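Side-chain contact in PixA inclusion body protein (Burkholderia cenocepacia, PDB 4LZK), which is of unknown function but belongs to the PixA family of bacterial inclusion body proteins: residues S88-D91 against N92-D95. Residues are numbered along the deposited sequence; the frame is centred on the assembly and turned at random.
Sequences SLAD and NSGD
Ser88 and Asn92 are joined by one good and one weak bond that run in opposite directions. The backbone N of Asn92 donates to Ser88 OG at 2.9 Å, and an N-H...O angle of 158° makes this the straighter of the two. In return Asn92 OD1 takes a weak bond from the backbone N of Ser88, also 2.9 Å long but bent to 123°. Ser88 OG lies between its own backbone N and carbonyl carbon, near the N-H groups of Ala90 and Asn92, and the N-H of Ala90 adds a weak second bond. In Asn92, chi1 of -76° sets CG beside the backbone N, and chi2, near zero, turns OD1 toward Ser88, where Asn92 OD1 comes within 3.5 Å of Ser88 CB. OD1 also accepts from the backbone N of Ala97, so one amide oxygen ties the turn to the next strand.

Ser93 holds the second focus, the carbonyl of Ala90. Ser93 OG donates to Ala90 O over 2.7 Å, in the carbonyl plane, while Ser93 N reaches Ala90 O at 3.0 Å from above that plane. The two bonds satisfy Ala90 O from two directions and restrain the turn, and Ala90 CB rests 3.5 Å from Ser93 OG.

Backbone torsions identify two overlapping beta turns, type I from Ser88 to Asp91 and type I' from Ala90 to Ser93; Asp91 and Asn92 both have positive phi. The two turns make up most of the loop that carries the chain from strand 81-88 in one sheet to strand 96-105 in the other, with Ser88 touching Thr28 of helix 28-34 and Ser93 packing on Phe143 of a second subunit.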
loop_
_atom_site.group_PDB
_atom_site.type_symbol
_atom_site.label_atom_id
_atom_site.label_comp_id
_atom_site.label_asym_id
_atom_site.label_seq_id
_atom_site.Cartn_x
_atom_site.Cartn_y
_atom_site.Cartn_z
ATOM N N SER C 88 3.448 -7.347 21.536
ATOM C CA SER C 88 2.961 -8.393 20.651
ATOM C C SER C 88 1.613 -8.002 20.092
ATOM O O SER C 88 1.040 -6.912 20.447
ATOM C CB SER C 88 2.928 -9.695 21.489
ATOM O OG SER C 88 1.760 -9.613 22.305
ATOM N N LEU C 89 1.056 -8.881 19.285
ATOM C CA LEU C 89 -0.264 -8.706 18.721
ATOM C C LEU C 89 -1.347 -8.768 19.793
ATOM O O LEU C 89 -2.444 -8.227 19.592
ATOM C CB LEU C 89 -0.558 -9.709 17.598
ATOM C CG LEU C 89 0.075 -9.359 16.236
ATOM C CD1 LEU C 89 0.150 -10.589 15.321
ATOM C CD2 LEU C 89 -0.792 -8.209 15.621
ATOM N N ALA C 90 -1.045 -9.406 20.919
ATOM C CA ALA C 90 -1.955 -9.308 22.055
ATOM C C ALA C 90 -1.416 -8.410 23.117
ATOM O O ALA C 90 -1.638 -8.618 24.306
ATOM C CB ALA C 90 -2.344 -10.663 22.592
ATOM N N ASP C 91 -0.680 -7.391 22.682
ATOM C CA ASP C 91 -0.192 -6.322 23.551
ATOM C C ASP C 91 0.580 -6.793 24.760
ATOM O O ASP C 91 0.451 -6.214 25.864
ATOM C CB ASP C 91 -1.340 -5.390 23.978
ATOM C CG ASP C 91 -0.826 -4.027 24.386
ATOM O OD1 ASP C 91 0.308 -3.679 23.964
ATOM O OD2 ASP C 91 -1.519 -3.295 25.104
ATOM N N ASN C 92 1.394 -7.845 24.565
ATOM C CA ASN C 92 2.211 -8.431 25.665
ATOM C C ASN C 92 1.370 -8.931 26.843
ATOM O O ASN C 92 1.875 -9.018 27.983
ATOM C CB ASN C 92 3.270 -7.457 26.153
ATOM C CG ASN C 92 4.439 -7.346 25.188
ATOM O OD1 ASN C 92 4.481 -7.992 24.165
ATOM N ND2 ASN C 92 5.381 -6.469 25.503
ATOM N N SER C 93 0.139 -9.292 26.568
ATOM C CA SER C 93 -0.775 -9.846 27.615
ATOM C C SER C 93 -0.526 -11.377 27.853
ATOM O O SER C 93 -0.895 -11.894 28.852
ATOM C CB SER C 93 -2.227 -9.601 27.241
ATOM O OG SER C 93 -2.601 -10.324 26.111
ATOM N N GLY C 94 0.051 -12.049 26.886
ATOM C CA GLY C 94 0.337 -13.492 26.922
ATOM C C GLY C 94 1.809 -13.709 26.650
ATOM O O GLY C 94 2.640 -13.479 27.562
ATOM N N ASP C 95 2.163 -14.055 25.420
ATOM C CA ASP C 95 3.582 -13.937 25.026
ATOM C C ASP C 95 3.914 -12.443 25.186
ATOM O O ASP C 95 3.021 -11.595 25.082
ATOM C CB ASP C 95 3.854 -14.278 23.556
ATOM C CG ASP C 95 3.322 -15.658 23.092
ATOM O OD1 ASP C 95 3.353 -16.622 23.886
ATOM O OD2 ASP C 95 2.942 -15.765 21.858
#